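Local coordinates for oxalate--CoA ligase (Arabidopsis thaliana, PDB 5IE2), which belongs to the ANL superfamily of AMP-binding enzymes and holds adenosine-5'-triphosphate in a pocket of its chain, at residues A196-T201 with P307-Y312; L320-P325 with G402-V407. One frame throughout, in Å; residues are numbered along the deposited sequence.

Both contacts are buried, their centres about 12 Å apart on the same side of the chain's centre, and both reach ATP. They share a sheet: strand 308-314 of contact 1 and strand 319-323 of contact 2 are antiparallel neighbours in it. They also touch directly: Tyr198 OH and Ser323 OG are hydrogen-bonded at 2.7 Å. Contact 1 brings a helix end against this sheet, with a largely apolar junction on one side of the strand and the adenine on the other. Contact 2 joins the sheet to a separate antiparallel one, and there a serine and an asparagine, both hydrogen-bonded outside the contact, and a proline meet a tyrosine and a leucine.

Contact 1: residues A196-T201 with P307-Y312; sequences AVYKLT and PVLEAY. With ATP (adenosine-5'-triphosphate), chain C.
Tyr198 and Leu309 mark the closest approach of the two backbones, with their CA atoms 9.4 Å apart, a spacing that leaves the contact to side chains. The helix running into 196-201 closes in a Schellman motif, Lys199 having positive phi (45°) and its N bonded back to Ala196 O. Tyr198 does the reaching: CG is turned anti to its carbonyl carbon (chi1 -56°), which carries the ring to strand 308-312. Leu309 CD1 lies at the ring edge, near its plane, 4.1 Å from Tyr198 CD1, and the two side chains run past each other in opposite directions. Farther along, Tyr198 OH rests 3.6 Å from Ala311 CB. Val197 CG1 sits 3.5 Å above the centre of one face of the Tyr198 ring. Besides Ser323, the buried hydroxyl has Arg286 NE as a partner outside the segments.

The side chain of Glu310 leaves the strand away from 196-201, and its extended chain ends at the adenine. ATP N6 donates to Glu310 OE2 (3.1 Å, 156° at the hydrogen) and to Ala311 O (2.9 Å), so two acceptors fix the amino group. Leu292 N also bonds Glu310 OE2, a second-shell link that helps position the carboxylate. Tyr312 presents its edge to the ribose, CE1 lying 3.9 Å from ATP C2'.

Strand 308-314 thus separates the end of helix 184-198 from the nucleotide. It runs between parallel strand 284-287, to which Leu309 and Ala311 are bonded through their backbones, and antiparallel strand 319-323.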
ATOM      1  N   ALA A 196      -2.410  -6.422  15.426  1.00 19.53           N
ATOM      2  CA  ALA A 196      -3.303  -7.341  16.090  1.00 17.73           C
ATOM      3  C   ALA A 196      -3.660  -8.509  15.190  1.00 17.86           C
ATOM      4  O   ALA A 196      -3.573  -9.693  15.638  1.00 17.34           O
ATOM      5  CB  ALA A 196      -4.614  -6.606  16.617  1.00 17.11           C
ATOM      6  N   VAL A 197      -4.097  -8.236  13.961  1.00 15.82           N
ATOM      7  CA  VAL A 197      -4.594  -9.347  13.148  1.00 15.30           C
ATOM      8  C   VAL A 197      -3.452 -10.303  12.712  1.00 17.14           C
ATOM      9  O   VAL A 197      -3.700 -11.482  12.541  1.00 19.26           O
ATOM     10  CB  VAL A 197      -5.401  -8.845  11.903  1.00 14.94           C
ATOM     11  CG1 VAL A 197      -4.490  -8.117  10.936  1.00 15.25           C
ATOM     12  CG2 VAL A 197      -6.194 -10.016  11.220  1.00 18.65           C
ATOM     13  N   TYR A 198      -2.216  -9.816  12.582  1.00 15.32           N
ATOM     14  CA  TYR A 198      -1.119 -10.731  12.225  1.00 15.48           C
ATOM     15  C   TYR A 198      -0.318 -11.168  13.448  1.00 17.40           C
ATOM     16  O   TYR A 198       0.665 -11.865  13.286  1.00 19.40           O
ATOM     17  CB  TYR A 198      -0.197 -10.090  11.143  1.00 18.07           C
ATOM     18  CG  TYR A 198      -1.031  -9.706   9.929  1.00 15.50           C
ATOM     19  CD1 TYR A 198      -1.778 -10.663   9.257  1.00 14.81           C
ATOM     20  CD2 TYR A 198      -1.123  -8.390   9.524  1.00 16.44           C
ATOM     21  CE1 TYR A 198      -2.595 -10.307   8.182  1.00 15.61           C
ATOM     22  CE2 TYR A 198      -1.925  -8.029   8.462  1.00 14.31           C
ATOM     23  CZ  TYR A 198      -2.643  -8.983   7.809  1.00 15.62           C
ATOM     24  OH  TYR A 198      -3.457  -8.561   6.793  1.00 15.36           O
ATOM     25  N   LYS A 199      -0.743 -10.743  14.648  1.00 14.87           N
ATOM     26  CA  LYS A 199       0.020 -10.981  15.890  1.00 16.37           C
ATOM     27  C   LYS A 199       1.486 -10.691  15.694  1.00 16.45           C
ATOM     28  O   LYS A 199       2.334 -11.524  16.001  1.00 17.83           O
ATOM     29  CB  LYS A 199      -0.174 -12.421  16.379  1.00 18.59           C
ATOM     30  CG  LYS A 199      -1.620 -12.709  16.700  1.00 19.54           C
ATOM     31  CD  LYS A 199      -1.765 -14.144  17.304  1.00 29.09           C
ATOM     32  CE  LYS A 199      -3.231 -14.461  17.506  1.00 32.84           C
ATOM     33  NZ  LYS A 199      -3.294 -15.856  18.066  1.00 36.27           N
ATOM     34  N   LEU A 200       1.802  -9.500  15.182  1.00 16.84           N
ATOM     35  CA  LEU A 200       3.206  -9.093  15.048  1.00 15.96           C
ATOM     36  C   LEU A 200       3.792  -8.926  16.440  1.00 17.60           C
ATOM     37  O   LEU A 200       3.123  -8.347  17.324  1.00 16.00           O
ATOM     38  CB  LEU A 200       3.341  -7.760  14.278  1.00 15.03           C
ATOM     39  CG  LEU A 200       2.836  -7.825  12.808  1.00 18.70           C
ATOM     40  CD1 LEU A 200       3.025  -6.410  12.189  1.00 19.38           C
ATOM     41  CD2 LEU A 200       3.571  -8.883  11.965  1.00 17.86           C
ATOM     42  N   THR A 201       5.006  -9.427  16.638  1.00 17.80           N
ATOM     43  CA  THR A 201       5.704  -9.225  17.906  1.00 19.32           C
ATOM     44  C   THR A 201       7.142  -8.851  17.644  1.00 19.67           C
ATOM     45  O   THR A 201       7.580  -8.762  16.498  1.00 17.09           O
ATOM     46  CB  THR A 201       5.686 -10.473  18.805  1.00 19.83           C
ATOM     47  OG1 THR A 201       6.540 -11.475  18.236  1.00 22.12           O
ATOM     48  CG2 THR A 201       4.262 -11.014  18.958  1.00 21.72           C
ATOM     49  N   PRO A 307       1.178 -19.918   4.824  1.00 19.62           N
ATOM     50  CA  PRO A 307      -0.200 -19.459   4.526  1.00 18.67           C
ATOM     51  C   PRO A 307      -0.212 -18.066   3.884  1.00 19.03           C
ATOM     52  O   PRO A 307       0.518 -17.170   4.315  1.00 18.56           O
ATOM     53  CB  PRO A 307      -0.883 -19.437   5.905  1.00 19.24           C
ATOM     54  CG  PRO A 307       0.292 -19.203   6.865  1.00 18.68           C
ATOM     55  CD  PRO A 307       1.413 -20.050   6.272  1.00 17.07           C
ATOM     56  N   VAL A 308      -1.079 -17.883   2.884  1.00 17.60           N
ATOM     57  CA  VAL A 308      -1.167 -16.607   2.163  1.00 16.43           C
ATOM     58  C   VAL A 308      -2.453 -15.922   2.559  1.00 15.69           C
ATOM     59  O   VAL A 308      -3.530 -16.482   2.336  1.00 16.52           O
ATOM     60  CB  VAL A 308      -1.110 -16.819   0.659  1.00 20.01           C
ATOM     61  CG1 VAL A 308      -1.365 -15.501  -0.094  1.00 18.76           C
ATOM     62  CG2 VAL A 308       0.302 -17.361   0.299  1.00 22.31           C
ATOM     63  N   LEU A 309      -2.323 -14.766   3.210  1.00 15.85           N
ATOM     64  CA  LEU A 309      -3.467 -14.045   3.797  1.00 15.98           C
ATOM     65  C   LEU A 309      -3.717 -12.773   3.003  1.00 17.95           C
ATOM     66  O   LEU A 309      -2.859 -11.870   2.959  1.00 16.41           O
ATOM     67  CB  LEU A 309      -3.175 -13.699   5.260  1.00 15.79           C
ATOM     68  CG  LEU A 309      -2.624 -14.872   6.093  1.00 18.39           C
ATOM     69  CD1 LEU A 309      -2.326 -14.386   7.538  1.00 22.46           C
ATOM     70  CD2 LEU A 309      -3.670 -16.052   6.108  1.00 18.26           C
ATOM     71  N   GLU A 310      -4.888 -12.707   2.385  1.00 17.81           N
ATOM     72  CA  GLU A 310      -5.267 -11.530   1.625  1.00 16.59           C
ATOM     73  C   GLU A 310      -6.007 -10.507   2.484  1.00 15.13           C
ATOM     74  O   GLU A 310      -6.853 -10.865   3.319  1.00 15.79           O
ATOM     75  CB  GLU A 310      -6.171 -11.943   0.448  1.00 19.13           C
ATOM     76  CG  GLU A 310      -6.343 -10.795  -0.543  1.00 21.41           C
ATOM     77  CD  GLU A 310      -7.196 -11.118  -1.756  1.00 22.73           C
ATOM     78  OE1 GLU A 310      -7.831 -12.196  -1.808  1.00 23.63           O
ATOM     79  OE2 GLU A 310      -7.236 -10.251  -2.667  1.00 22.21           O
ATOM     80  N   ALA A 311      -5.644  -9.250   2.296  1.00 15.25           N
ATOM     81  CA  ALA A 311      -6.277  -8.145   3.018  1.00 16.57           C
ATOM     82  C   ALA A 311      -6.861  -7.149   2.000  1.00 16.46           C
ATOM     83  O   ALA A 311      -6.465  -7.157   0.835  1.00 14.75           O
ATOM     84  CB  ALA A 311      -5.268  -7.421   3.902  1.00 15.06           C
ATOM     85  N   TYR A 312      -7.732  -6.267   2.483  1.00 16.06           N
ATOM     86  CA  TYR A 312      -8.376  -5.206   1.704  1.00 15.80           C
ATOM     87  C   TYR A 312      -8.079  -3.871   2.402  1.00 15.19           C
ATOM     88  O   TYR A 312      -8.178  -3.775   3.622  1.00 14.86           O
ATOM     89  CB  TYR A 312      -9.876  -5.502   1.630  1.00 15.61           C
ATOM     90  CG  TYR A 312     -10.827  -4.372   1.233  1.00 15.61           C
ATOM     91  CD1 TYR A 312     -10.666  -3.680   0.027  1.00 17.52           C
ATOM     92  CD2 TYR A 312     -11.956  -4.123   1.996  1.00 14.67           C
ATOM     93  CE1 TYR A 312     -11.610  -2.673  -0.386  1.00 16.54           C
ATOM     94  CE2 TYR A 312     -12.896  -3.164   1.599  1.00 16.39           C
ATOM     95  CZ  TYR A 312     -12.709  -2.439   0.437  1.00 17.48           C
ATOM     96  OH  TYR A 312     -13.635  -1.482   0.097  1.00 18.30           O
TER
HETATM   97  PG  ATP C 601      -8.350   6.308  -6.675  0.84 33.82           P
HETATM   98  O1G ATP C 601      -9.428   5.817  -7.642  0.78 36.87           O
HETATM   99  O2G ATP C 601      -7.680   7.558  -7.126  0.82 33.98           O
HETATM  100  O3G ATP C 601      -8.896   6.431  -5.254  0.91 32.63           O
HETATM  101  PB  ATP C 601      -7.253   3.779  -5.820  0.82 25.58           P
HETATM  102  O1B ATP C 601      -6.489   2.695  -6.548  1.00 24.38           O
HETATM  103  O2B ATP C 601      -8.674   3.580  -5.427  0.74 24.29           O
HETATM  104  O3B ATP C 601      -7.149   5.204  -6.626  1.00 32.72           O
HETATM  105  PA  ATP C 601      -5.810   3.167  -3.316  1.00 23.36           P
HETATM  106  O1A ATP C 601      -6.284   3.784  -2.008  1.00 23.00           O
HETATM  107  O2A ATP C 601      -4.362   3.002  -3.569  1.00 23.78           O
HETATM  108  O3A ATP C 601      -6.353   4.122  -4.498  1.00 30.58           O
HETATM  109  O5' ATP C 601      -6.609   1.799  -3.552  1.00 19.43           O
HETATM  110  C5' ATP C 601      -7.687   1.330  -2.705  1.00 18.85           C
HETATM  111  C4' ATP C 601      -8.587   0.460  -3.600  1.00 19.89           C
HETATM  112  O4' ATP C 601      -7.875  -0.741  -3.956  1.00 19.06           O
HETATM  113  C3' ATP C 601      -9.773  -0.086  -2.866  1.00 19.46           C
HETATM  114  O3' ATP C 601     -10.808   0.894  -2.829  1.00 20.78           O
HETATM  115  C2' ATP C 601     -10.156  -1.297  -3.691  1.00 20.24           C
HETATM  116  O2' ATP C 601     -10.800  -0.858  -4.898  1.00 22.70           O
HETATM  117  C1' ATP C 601      -8.804  -1.798  -4.107  1.00 17.88           C
HETATM  118  N9  ATP C 601      -8.330  -2.926  -3.270  1.00 16.30           N
HETATM  119  C8  ATP C 601      -7.543  -2.890  -2.187  1.00 16.32           C
HETATM  120  N7  ATP C 601      -7.332  -4.166  -1.739  1.00 15.32           N
HETATM  121  C5  ATP C 601      -7.998  -5.005  -2.598  1.00 16.70           C
HETATM  122  C6  ATP C 601      -8.173  -6.471  -2.717  1.00 17.63           C
HETATM  123  N6  ATP C 601      -7.534  -7.312  -1.837  1.00 16.26           N
HETATM  124  N1  ATP C 601      -8.926  -6.912  -3.751  1.00 19.81           N
HETATM  125  C2  ATP C 601      -9.509  -6.073  -4.638  1.00 21.74           C
HETATM  126  N3  ATP C 601      -9.400  -4.720  -4.588  1.00 19.96           N
HETATM  127  C4  ATP C 601      -8.647  -4.176  -3.589  1.00 16.67           C

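Contact 2: residues L320-P325 with G402-V407; sequences LMSSNP and GYLHLV. With ATP (adenosine-5'-triphosphate), chain C.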
ATOM      1  N   LEU A 320      -5.314  -0.665   6.179  1.00 15.70           N
ATOM      2  CA  LEU A 320      -6.107  -1.873   6.436  1.00 12.97           C
ATOM      3  C   LEU A 320      -7.609  -1.618   6.783  1.00 15.37           C
ATOM      4  O   LEU A 320      -7.930  -0.826   7.707  1.00 15.90           O
ATOM      5  CB  LEU A 320      -5.456  -2.644   7.600  1.00 12.64           C
ATOM      6  CG  LEU A 320      -6.209  -3.919   8.029  1.00 15.78           C
ATOM      7  CD1 LEU A 320      -6.131  -4.938   6.939  1.00 14.77           C
ATOM      8  CD2 LEU A 320      -5.550  -4.432   9.334  1.00 15.28           C
ATOM      9  N   MET A 321      -8.484  -2.316   6.067  1.00 15.44           N
ATOM     10  CA  MET A 321      -9.895  -2.412   6.431  1.00 16.77           C
ATOM     11  C   MET A 321     -10.242  -3.847   6.892  1.00 17.05           C
ATOM     12  O   MET A 321     -10.774  -4.047   8.003  1.00 19.14           O
ATOM     13  CB  MET A 321     -10.784  -2.011   5.241  1.00 16.21           C
ATOM     14  CG  MET A 321     -10.677  -0.482   4.972  1.00 18.53           C
ATOM     15  SD  MET A 321     -11.651  -0.024   3.509  1.00 18.28           S
ATOM     16  CE  MET A 321     -10.551  -0.622   2.179  1.00 14.27           C
ATOM     17  N   SER A 322      -9.932  -4.835   6.045  1.00 14.56           N
ATOM     18  CA  SER A 322     -10.256  -6.214   6.421  1.00 13.90           C
ATOM     19  C   SER A 322      -9.105  -7.146   6.084  1.00 16.12           C
ATOM     20  O   SER A 322      -8.286  -6.873   5.191  1.00 15.07           O
ATOM     21  CB  SER A 322     -11.568  -6.736   5.729  1.00 18.56           C
ATOM     22  OG  SER A 322     -11.378  -6.931   4.316  1.00 18.13           O
ATOM     23  N   SER A 323      -9.068  -8.270   6.773  1.00 16.00           N
ATOM     24  CA  SER A 323      -8.073  -9.293   6.425  1.00 15.38           C
ATOM     25  C   SER A 323      -8.520 -10.703   6.745  1.00 15.20           C
ATOM     26  O   SER A 323      -9.253 -10.932   7.706  1.00 14.66           O
ATOM     27  CB  SER A 323      -6.765  -9.038   7.178  1.00 15.49           C
ATOM     28  OG  SER A 323      -5.760  -9.952   6.727  1.00 17.33           O
ATOM     29  N   ASN A 324      -8.031 -11.666   5.962  1.00 13.97           N
ATOM     30  CA  ASN A 324      -8.082 -13.037   6.412  1.00 17.14           C
ATOM     31  C   ASN A 324      -7.211 -13.152   7.651  1.00 16.52           C
ATOM     32  O   ASN A 324      -6.186 -12.462   7.771  1.00 17.70           O
ATOM     33  CB  ASN A 324      -7.594 -13.993   5.299  1.00 16.52           C
ATOM     34  CG  ASN A 324      -8.617 -14.144   4.196  1.00 18.53           C
ATOM     35  OD1 ASN A 324      -9.532 -14.962   4.296  1.00 18.46           O
ATOM     36  ND2 ASN A 324      -8.474 -13.347   3.127  1.00 17.01           N
ATOM     37  N   PRO A 325      -7.623 -13.989   8.595  1.00 17.87           N
ATOM     38  CA  PRO A 325      -6.942 -14.164   9.884  1.00 16.54           C
ATOM     39  C   PRO A 325      -5.788 -15.142   9.754  1.00 16.94           C
ATOM     40  O   PRO A 325      -5.696 -15.869   8.735  1.00 18.46           O
ATOM     41  CB  PRO A 325      -8.054 -14.737  10.782  1.00 18.51           C
ATOM     42  CG  PRO A 325      -8.816 -15.636   9.780  1.00 18.61           C
ATOM     43  CD  PRO A 325      -8.825 -14.830   8.480  1.00 18.39           C
ATOM     44  N   GLY A 402     -19.113 -13.988   7.808  1.00 22.39           N
ATOM     45  CA  GLY A 402     -18.689 -12.611   7.979  1.00 20.87           C
ATOM     46  C   GLY A 402     -17.433 -12.268   7.194  1.00 20.19           C
ATOM     47  O   GLY A 402     -16.777 -11.247   7.465  1.00 21.58           O
ATOM     48  N   TYR A 403     -17.079 -13.114   6.221  1.00 18.43           N
ATOM     49  CA  TYR A 403     -15.935 -12.812   5.354  1.00 18.21           C
ATOM     50  C   TYR A 403     -16.391 -11.974   4.156  1.00 17.15           C
ATOM     51  O   TYR A 403     -17.394 -12.287   3.546  1.00 18.85           O
ATOM     52  CB  TYR A 403     -15.271 -14.104   4.829  1.00 19.48           C
ATOM     53  CG  TYR A 403     -14.385 -14.804   5.811  1.00 18.67           C
ATOM     54  CD1 TYR A 403     -13.041 -15.053   5.493  1.00 16.52           C
ATOM     55  CD2 TYR A 403     -14.879 -15.247   7.039  1.00 18.41           C
ATOM     56  CE1 TYR A 403     -12.182 -15.705   6.392  1.00 17.39           C
ATOM     57  CE2 TYR A 403     -14.025 -15.917   7.949  1.00 20.57           C
ATOM     58  CZ  TYR A 403     -12.701 -16.161   7.604  1.00 20.09           C
ATOM     59  OH  TYR A 403     -11.852 -16.804   8.508  1.00 19.85           O
ATOM     60  N   LEU A 404     -15.632 -10.933   3.812  1.00 18.57           N
ATOM     61  CA  LEU A 404     -15.982 -10.051   2.717  1.00 16.01           C
ATOM     62  C   LEU A 404     -15.433 -10.609   1.396  1.00 16.09           C
ATOM     63  O   LEU A 404     -14.294 -11.048   1.319  1.00 18.05           O
ATOM     64  CB  LEU A 404     -15.444  -8.631   2.994  1.00 17.80           C
ATOM     65  CG  LEU A 404     -15.523  -7.545   1.920  1.00 17.96           C
ATOM     66  CD1 LEU A 404     -16.986  -7.261   1.597  1.00 19.26           C
ATOM     67  CD2 LEU A 404     -14.810  -6.279   2.405  1.00 17.07           C
ATOM     68  N   HIS A 405     -16.276 -10.538   0.371  1.00 16.45           N
ATOM     69  CA  HIS A 405     -15.919 -10.883  -0.987  1.00 19.97           C
ATOM     70  C   HIS A 405     -16.137  -9.677  -1.863  1.00 21.44           C
ATOM     71  O   HIS A 405     -17.267  -9.210  -1.961  1.00 21.28           O
ATOM     72  CB  HIS A 405     -16.786 -12.034  -1.519  1.00 22.26           C
ATOM     73  CG  HIS A 405     -16.688 -13.286  -0.707  1.00 23.87           C
ATOM     74  ND1 HIS A 405     -15.982 -14.395  -1.140  1.00 22.72           N
ATOM     75  CD2 HIS A 405     -17.187 -13.602   0.513  1.00 25.66           C
ATOM     76  CE1 HIS A 405     -16.039 -15.334  -0.208  1.00 25.70           C
ATOM     77  NE2 HIS A 405     -16.785 -14.887   0.792  1.00 27.05           N
ATOM     78  N   LEU A 406     -15.083  -9.180  -2.502  1.00 20.42           N
ATOM     79  CA  LEU A 406     -15.217  -7.999  -3.372  1.00 20.70           C
ATOM     80  C   LEU A 406     -15.629  -8.347  -4.795  1.00 22.00           C
ATOM     81  O   LEU A 406     -15.165  -9.328  -5.388  1.00 23.93           O
ATOM     82  CB  LEU A 406     -13.902  -7.229  -3.395  1.00 18.02           C
ATOM     83  CG  LEU A 406     -13.561  -6.606  -2.046  1.00 20.44           C
ATOM     84  CD1 LEU A 406     -12.083  -6.167  -2.122  1.00 23.05           C
ATOM     85  CD2 LEU A 406     -14.463  -5.452  -1.656  1.00 20.97           C
ATOM     86  N   VAL A 407     -16.517  -7.544  -5.357  1.00 21.66           N
ATOM     87  CA  VAL A 407     -17.002  -7.751  -6.717  1.00 22.54           C
ATOM     88  C   VAL A 407     -16.273  -6.770  -7.621  1.00 24.17           C
ATOM     89  O   VAL A 407     -15.915  -7.097  -8.765  1.00 26.73           O
ATOM     90  CB  VAL A 407     -18.559  -7.556  -6.789  1.00 28.34           C
ATOM     91  CG1 VAL A 407     -19.074  -7.706  -8.191  1.00 31.41           C
ATOM     92  CG2 VAL A 407     -19.229  -8.552  -5.887  1.00 29.75           C
TER
HETATM   93  PG  ATP C 601      -8.350   6.308  -6.675  0.84 33.82           P
HETATM   94  O1G ATP C 601      -9.428   5.817  -7.642  0.78 36.87           O
HETATM   95  O2G ATP C 601      -7.680   7.558  -7.126  0.82 33.98           O
HETATM   96  O3G ATP C 601      -8.896   6.431  -5.254  0.91 32.63           O
HETATM   97  PB  ATP C 601      -7.253   3.779  -5.820  0.82 25.58           P
HETATM   98  O1B ATP C 601      -6.489   2.695  -6.548  1.00 24.38           O
HETATM   99  O2B ATP C 601      -8.674   3.580  -5.427  0.74 24.29           O
HETATM  100  O3B ATP C 601      -7.149   5.204  -6.626  1.00 32.72           O
HETATM  101  PA  ATP C 601      -5.810   3.167  -3.316  1.00 23.36           P
HETATM  102  O1A ATP C 601      -6.284   3.784  -2.008  1.00 23.00           O
HETATM  103  O2A ATP C 601      -4.362   3.002  -3.569  1.00 23.78           O
HETATM  104  O3A ATP C 601      -6.353   4.122  -4.498  1.00 30.58           O
HETATM  105  O5' ATP C 601      -6.609   1.799  -3.552  1.00 19.43           O
HETATM  106  C5' ATP C 601      -7.687   1.330  -2.705  1.00 18.85           C
HETATM  107  C4' ATP C 601      -8.587   0.460  -3.600  1.00 19.89           C
HETATM  108  O4' ATP C 601      -7.875  -0.741  -3.956  1.00 19.06           O
HETATM  109  C3' ATP C 601      -9.773  -0.086  -2.866  1.00 19.46           C
HETATM  110  O3' ATP C 601     -10.808   0.894  -2.829  1.00 20.78           O
HETATM  111  C2' ATP C 601     -10.156  -1.297  -3.691  1.00 20.24           C
HETATM  112  O2' ATP C 601     -10.800  -0.858  -4.898  1.00 22.70           O
HETATM  113  C1' ATP C 601      -8.804  -1.798  -4.107  1.00 17.88           C
HETATM  114  N9  ATP C 601      -8.330  -2.926  -3.270  1.00 16.30           N
HETATM  115  C8  ATP C 601      -7.543  -2.890  -2.187  1.00 16.32           C
HETATM  116  N7  ATP C 601      -7.332  -4.166  -1.739  1.00 15.32           N
HETATM  117  C5  ATP C 601      -7.998  -5.005  -2.598  1.00 16.70           C
HETATM  118  C6  ATP C 601      -8.173  -6.471  -2.717  1.00 17.63           C
HETATM  119  N6  ATP C 601      -7.534  -7.312  -1.837  1.00 16.26           N
HETATM  120  N1  ATP C 601      -8.926  -6.912  -3.751  1.00 19.81           N
HETATM  121  C2  ATP C 601      -9.509  -6.073  -4.638  1.00 21.74           C
HETATM  122  N3  ATP C 601      -9.400  -4.720  -4.588  1.00 19.96           N
HETATM  123  C4  ATP C 601      -8.647  -4.176  -3.589  1.00 16.67           C
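Asn324 ND2 is gripped by two carbonyls, Glu310 O and Ser336 O, while OD1 of the same amide accepts from Lys333 N and meets the Tyr403 ring. These bonds fix the amide's rotation. Its oxygen lies in the ring plane at the edge, 3.5 Å from Tyr403 CE1, with the amide and ring planes 50° apart and the side chains crossing at about a right angle. Pro325 comes from the opposite direction to Tyr403: its CG is 3.5 Å from Tyr403 OH, and its CD 4.0 Å from Tyr403 CE1. Pro331 O satisfies that buried hydroxyl.

Nearer ATP, Ser322 OG touches Leu404 CD2 at 4.0 Å and finds its polar partner in Val337 O. Leu404 reaches the serine with CG anti to the backbone N (chi1 172°). Two residues on, Leu406 CD1 lies over one face of the adenine's six-membered ring, 3.6 Å from ATP C2, an apolar contact in the nucleotide pocket.

No hydrogen bond spans the segments, which belong to different sheets. Strand 319-323 lies between strands 308-314 and 339-340, with Met321 and Ser322 facing Tyr312 in a classic beta bulge. Strand 404-409 pairs with 394-398, and Leu404 also packs on Met345 and Ile347 of strand 344-348.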